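Local coordinates for protein cyclodipeptide synthase, BtCDPS (Bacillus thermoamylovorans, PDB 6ZTU) that probably acts as an aminoacyltransferase of the cyclodipeptide synthase family, whose members join two aminoacyl groups, usually carried by tRNA, into cyclodipeptides, at residues F56-E67 / R106-K117. Numbering follows the deposited sequence.
Sequences FKNVTVLLAGDE and REIDIYTFSDFK. With 0RE ((2S)-hexane-1,2-diol), chain B.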
loop_
_atom_site.group_PDB
_atom_site.type_symbol
_atom_site.label_atom_id
_atom_site.label_comp_id
_atom_site.label_asym_id
_atom_site.label_seq_id
_atom_site.Cartn_x
_atom_site.Cartn_y
_atom_site.Cartn_z
ATOM N N PHE A 56 7.452 -1.710 -16.882
ATOM C CA PHE A 56 6.160 -1.056 -17.021
ATOM C C PHE A 56 6.251 0.248 -17.804
ATOM O O PHE A 56 7.260 0.954 -17.752
ATOM C CB PHE A 56 5.553 -0.776 -15.642
ATOM C CG PHE A 56 5.082 -2.012 -14.946
ATOM C CD1 PHE A 56 5.960 -2.774 -14.188
ATOM C CD2 PHE A 56 3.774 -2.436 -15.088
ATOM C CE1 PHE A 56 5.526 -3.930 -13.557
ATOM C CE2 PHE A 56 3.336 -3.584 -14.464
ATOM C CZ PHE A 56 4.218 -4.335 -13.696
ATOM N N LYS A 57 5.159 0.571 -18.504
ATOM C CA LYS A 57 5.091 1.833 -19.238
ATOM C C LYS A 57 5.113 3.029 -18.292
ATOM O O LYS A 57 5.770 4.040 -18.568
ATOM C CB LYS A 57 3.833 1.863 -20.106
ATOM C CG LYS A 57 3.820 0.818 -21.203
ATOM C CD LYS A 57 2.579 0.969 -22.066
ATOM C CE LYS A 57 2.284 -0.309 -22.838
ATOM N NZ LYS A 57 1.137 -0.115 -23.767
ATOM N N ASN A 58 4.412 2.924 -17.168
ATOM C CA ASN A 58 4.272 4.009 -16.212
ATOM C C ASN A 58 4.476 3.460 -14.813
ATOM O O ASN A 58 3.997 2.366 -14.502
ATOM C CB ASN A 58 2.888 4.653 -16.304
ATOM C CG ASN A 58 2.567 5.129 -17.698
ATOM O OD1 ASN A 58 2.972 6.220 -18.091
ATOM N ND2 ASN A 58 1.840 4.315 -18.453
ATOM N N VAL A 59 5.162 4.239 -13.977
ATOM C CA VAL A 59 5.533 3.866 -12.619
ATOM C C VAL A 59 5.137 4.998 -11.680
ATOM O O VAL A 59 5.480 6.160 -11.924
ATOM C CB VAL A 59 7.046 3.604 -12.501
ATOM C CG1 VAL A 59 7.422 3.272 -11.071
ATOM C CG2 VAL A 59 7.500 2.520 -13.484
ATOM N N THR A 60 4.447 4.655 -10.595
ATOM C CA THR A 60 4.102 5.589 -9.533
ATOM C C THR A 60 4.461 4.947 -8.199
ATOM O O THR A 60 4.365 3.726 -8.041
ATOM C CB THR A 60 2.603 5.946 -9.565
ATOM O OG1 THR A 60 2.257 6.451 -10.860
ATOM C CG2 THR A 60 2.255 6.995 -8.497
ATOM N N VAL A 61 4.891 5.771 -7.247
ATOM C CA VAL A 61 5.214 5.326 -5.891
ATOM C C VAL A 61 4.166 5.888 -4.936
ATOM O O VAL A 61 3.889 7.094 -4.951
ATOM C CB VAL A 61 6.631 5.783 -5.489
ATOM C CG1 VAL A 61 6.906 5.517 -4.020
ATOM C CG2 VAL A 61 7.667 5.100 -6.365
ATOM N N LEU A 62 3.594 5.024 -4.092
ATOM C CA LEU A 62 2.624 5.431 -3.079
ATOM C C LEU A 62 3.261 5.340 -1.698
ATOM O O LEU A 62 3.708 4.261 -1.291
ATOM C CB LEU A 62 1.376 4.547 -3.121
ATOM C CG LEU A 62 0.252 4.982 -2.168
ATOM C CD1 LEU A 62 -0.399 6.303 -2.632
ATOM C CD2 LEU A 62 -0.787 3.861 -2.036
ATOM N N LEU A 63 3.265 6.456 -0.977
ATOM C CA LEU A 63 3.762 6.550 0.389
ATOM C C LEU A 63 2.604 6.754 1.356
ATOM O O LEU A 63 1.496 7.121 0.971
ATOM C CB LEU A 63 4.747 7.715 0.527
ATOM C CG LEU A 63 5.884 7.780 -0.485
ATOM C CD1 LEU A 63 6.795 8.970 -0.152
ATOM C CD2 LEU A 63 6.670 6.485 -0.495
ATOM N N ALA A 64 2.886 6.555 2.643
ATOM C CA ALA A 64 1.840 6.685 3.650
ATOM C C ALA A 64 1.451 8.142 3.872
ATOM O O ALA A 64 2.301 9.039 3.872
ATOM C CB ALA A 64 2.301 6.066 4.971
ATOM N N GLY A 65 0.154 8.360 4.073
ATOM C CA GLY A 65 -0.400 9.661 4.377
ATOM C C GLY A 65 -0.493 9.903 5.873
ATOM O O GLY A 65 0.165 9.238 6.675
ATOM N N ASP A 66 -1.361 10.857 6.241
ATOM C CA ASP A 66 -1.389 11.390 7.605
ATOM C C ASP A 66 -1.641 10.302 8.637
ATOM O O ASP A 66 -1.094 10.348 9.746
ATOM C CB ASP A 66 -2.470 12.458 7.733
ATOM C CG ASP A 66 -2.291 13.594 6.747
ATOM O OD1 ASP A 66 -1.140 13.872 6.360
ATOM O OD2 ASP A 66 -3.306 14.217 6.380
ATOM N N GLU A 67 -2.488 9.330 8.306
ATOM C CA GLU A 67 -2.865 8.330 9.295
ATOM C C GLU A 67 -1.727 7.400 9.666
ATOM O O GLU A 67 -1.930 6.522 10.515
ATOM C CB GLU A 67 -4.054 7.508 8.782
ATOM C CG GLU A 67 -5.403 8.202 8.900
ATOM C CD GLU A 67 -5.672 9.191 7.770
ATOM O OE1 GLU A 67 -4.862 9.274 6.819
ATOM O OE2 GLU A 67 -6.698 9.896 7.833
ATOM N N ARG A 106 12.888 8.616 -15.189
ATOM C CA ARG A 106 11.449 8.549 -14.979
ATOM C C ARG A 106 10.932 9.806 -14.292
ATOM O O ARG A 106 11.634 10.428 -13.489
ATOM C CB ARG A 106 11.091 7.337 -14.113
ATOM C CG ARG A 106 11.316 5.991 -14.773
ATOM C CD ARG A 106 10.118 5.625 -15.597
ATOM N NE ARG A 106 10.278 4.349 -16.283
ATOM C CZ ARG A 106 9.299 3.746 -16.944
ATOM N NH1 ARG A 106 8.107 4.320 -17.010
ATOM N NH2 ARG A 106 9.513 2.592 -17.554
ATOM N N GLU A 107 9.675 10.148 -14.579
ATOM C CA GLU A 107 9.015 11.225 -13.848
ATOM C C GLU A 107 8.971 10.911 -12.360
ATOM O O GLU A 107 8.774 9.760 -11.957
ATOM C CB GLU A 107 7.591 11.424 -14.365
ATOM C CG GLU A 107 7.501 11.685 -15.849
ATOM C CD GLU A 107 6.959 13.065 -16.148
ATOM O OE1 GLU A 107 6.070 13.187 -17.021
ATOM O OE2 GLU A 107 7.425 14.025 -15.492
ATOM N N ILE A 108 9.143 11.947 -11.542
ATOM C CA ILE A 108 9.106 11.798 -10.092
ATOM C C ILE A 108 7.654 11.712 -9.638
ATOM O O ILE A 108 7.118 12.647 -9.034
ATOM C CB ILE A 108 9.855 12.949 -9.403
ATOM C CG1 ILE A 108 11.213 13.146 -10.076
ATOM C CG2 ILE A 108 10.066 12.645 -7.924
ATOM C CD1 ILE A 108 12.090 11.899 -10.055
ATOM N N ASP A 109 7.013 10.576 -9.912
ATOM C CA ASP A 109 5.586 10.406 -9.660
ATOM C C ASP A 109 5.418 9.715 -8.309
ATOM O O ASP A 109 5.318 8.492 -8.226
ATOM C CB ASP A 109 4.941 9.619 -10.791
ATOM C CG ASP A 109 3.513 10.034 -11.042
ATOM O OD1 ASP A 109 3.246 11.259 -11.096
ATOM O OD2 ASP A 109 2.655 9.137 -11.180
ATOM N N ILE A 110 5.392 10.517 -7.244
ATOM C CA ILE A 110 5.344 10.038 -5.866
ATOM C C ILE A 110 4.241 10.790 -5.139
ATOM O O ILE A 110 4.227 12.025 -5.144
ATOM C CB ILE A 110 6.683 10.248 -5.133
ATOM C CG1 ILE A 110 7.856 9.688 -5.948
ATOM C CG2 ILE A 110 6.623 9.651 -3.714
ATOM C CD1 ILE A 110 9.220 10.011 -5.337
ATOM N N TYR A 111 3.335 10.055 -4.497
ATOM C CA TYR A 111 2.231 10.640 -3.745
ATOM C C TYR A 111 2.083 9.907 -2.418
ATOM O O TYR A 111 2.522 8.764 -2.278
ATOM C CB TYR A 111 0.906 10.547 -4.516
ATOM C CG TYR A 111 1.023 11.062 -5.923
ATOM C CD1 TYR A 111 1.380 10.222 -6.970
ATOM C CD2 TYR A 111 0.816 12.403 -6.196
ATOM C CE1 TYR A 111 1.517 10.712 -8.257
ATOM C CE2 TYR A 111 0.948 12.895 -7.473
ATOM C CZ TYR A 111 1.300 12.049 -8.497
ATOM O OH TYR A 111 1.431 12.557 -9.772
ATOM N N THR A 112 1.474 10.578 -1.440
ATOM C CA THR A 112 0.956 9.887 -0.263
ATOM C C THR A 112 -0.532 9.619 -0.453
ATOM O O THR A 112 -1.206 10.262 -1.271
ATOM C CB THR A 112 1.161 10.679 1.041
ATOM O OG1 THR A 112 0.100 11.632 1.209
ATOM C CG2 THR A 112 2.500 11.390 1.066
ATOM N N PHE A 113 -1.059 8.671 0.329
ATOM C CA PHE A 113 -2.488 8.439 0.152
ATOM C C PHE A 113 -3.354 9.555 0.731
ATOM O O PHE A 113 -4.579 9.464 0.635
ATOM C CB PHE A 113 -2.916 7.048 0.690
ATOM C CG PHE A 113 -2.660 6.784 2.170
ATOM C CD1 PHE A 113 -3.292 7.529 3.160
ATOM C CD2 PHE A 113 -1.873 5.713 2.556
ATOM C CE1 PHE A 113 -3.084 7.248 4.514
ATOM C CE2 PHE A 113 -1.665 5.413 3.909
ATOM C CZ PHE A 113 -2.277 6.185 4.883
ATOM N N SER A 114 -2.764 10.615 1.290
ATOM C CA SER A 114 -3.505 11.801 1.705
ATOM C C SER A 114 -3.550 12.892 0.639
ATOM O O SER A 114 -4.117 13.960 0.896
ATOM C CB SER A 114 -2.896 12.387 2.980
ATOM O OG SER A 114 -3.022 11.479 4.061
ATOM N N ASP A 115 -2.993 12.653 -0.543
ATOM C CA ASP A 115 -2.859 13.695 -1.560
ATOM C C ASP A 115 -4.069 13.789 -2.485
ATOM O O ASP A 115 -3.985 14.461 -3.530
ATOM C CB ASP A 115 -1.603 13.450 -2.405
ATOM C CG ASP A 115 -0.317 13.700 -1.642
ATOM O OD1 ASP A 115 -0.371 14.312 -0.559
ATOM O OD2 ASP A 115 0.749 13.289 -2.126
ATOM N N PHE A 116 -5.188 13.146 -2.128
ATOM C CA PHE A 116 -6.310 12.946 -3.044
ATOM C C PHE A 116 -7.645 13.341 -2.413
ATOM O O PHE A 116 -8.701 12.899 -2.851
ATOM C CB PHE A 116 -6.321 11.497 -3.548
ATOM C CG PHE A 116 -5.103 11.166 -4.355
ATOM C CD1 PHE A 116 -5.111 11.309 -5.731
ATOM C CD2 PHE A 116 -3.910 10.817 -3.724
ATOM C CE1 PHE A 116 -3.968 11.051 -6.482
ATOM C CE2 PHE A 116 -2.765 10.554 -4.466
ATOM C CZ PHE A 116 -2.789 10.681 -5.839
ATOM N N LYS A 117 -7.614 14.236 -1.427
ATOM C CA LYS A 117 -8.844 14.692 -0.789
ATOM C C LYS A 117 -9.740 15.471 -1.744
ATOM O O LYS A 117 -10.942 15.591 -1.490
ATOM C CB LYS A 117 -8.504 15.547 0.438
ATOM C CG LYS A 117 -8.054 14.714 1.646
ATOM C CD LYS A 117 -7.524 15.583 2.777
ATOM C CE LYS A 117 -6.180 15.070 3.284
ATOM N NZ LYS A 117 -5.344 16.180 3.841
HETATM O O01 0RE B . -0.093 -1.458 2.739
HETATM C C02 0RE B . 1.138 -1.710 2.138
HETATM C C03 0RE B . 1.149 -1.060 0.759
HETATM O O04 0RE B . 0.448 -1.869 -0.146
HETATM C C05 0RE B . 0.504 0.317 0.863
HETATM C C06 0RE B . 1.300 1.192 1.830
HETATM C C07 0RE B . 0.545 2.503 2.020
HETATM C C08 0RE B . 1.401 3.589 1.392
HETATM O O HOH W 1 7.650 7.535 -13.115
HETATM O O HOH W 2 3.494 7.327 -13.966
HETATM O O HOH W 3 6.812 6.527 -15.430
HETATM O O HOH W 4 0.724 13.510 3.489
HETATM O O HOH W 5 -5.456 10.939 4.747
#
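Val61 and Leu63 pair with the strand 110-112 through a parallel ladder: Val61 N donates to Asp109 O (2.9 Å), Tyr111 N to Val61 O, and Leu63 N to Tyr111 O (2.8 Å, 171° at the hydrogen). A fourth bond, Phe113 N to Leu63 O, is more bent at 136° where the strand runs into a type I turn from Thr112 to Asp115.

Side chains of 106-117 add polar bonds at two places. Arg106, its chain bent at chi2 (-85°), grips the carbonyls of Phe56 and Lys57, using NH2 for Phe56 O and NH1 for Lys57 O, the latter from above the carbonyl plane, while Val59 CG2 lies over one guanidinium face; NH2 also reaches Ser53 O. Within the strand, Thr60 OG1 gives its proton to the anti lone pair of Asp109 OD2 (2.7 Å) and is engaged by His28 as well; the other carboxylate oxygen receives Tyr111 OH.

The strand order, with 58-63 between 28-32 and the edge strand 110-112, and the helical connection through helix 79-103 form a right-handed crossover of the Rossmann-like HUP fold. Apolar contact on the face toward that helix joins Leu63 CD1 to Ile110 CG2 at 3.6 Å.

Beyond the ladder, Gly65 N sits 3.2 Å above the centre of the Phe113 ring, and Gly65 CA makes a CH-pi contact with the same face. Ser114 OG accepts from Asp66 N (2.8 Å), and water 5 links this hydroxyl to Glu67 OE1. Leu62, Leu63 and Ala64 line the hexanediol pocket, where the ligand's C08 approaches Leu63 C to 3.4 Å and its C07 meets the Phe113 ring edge.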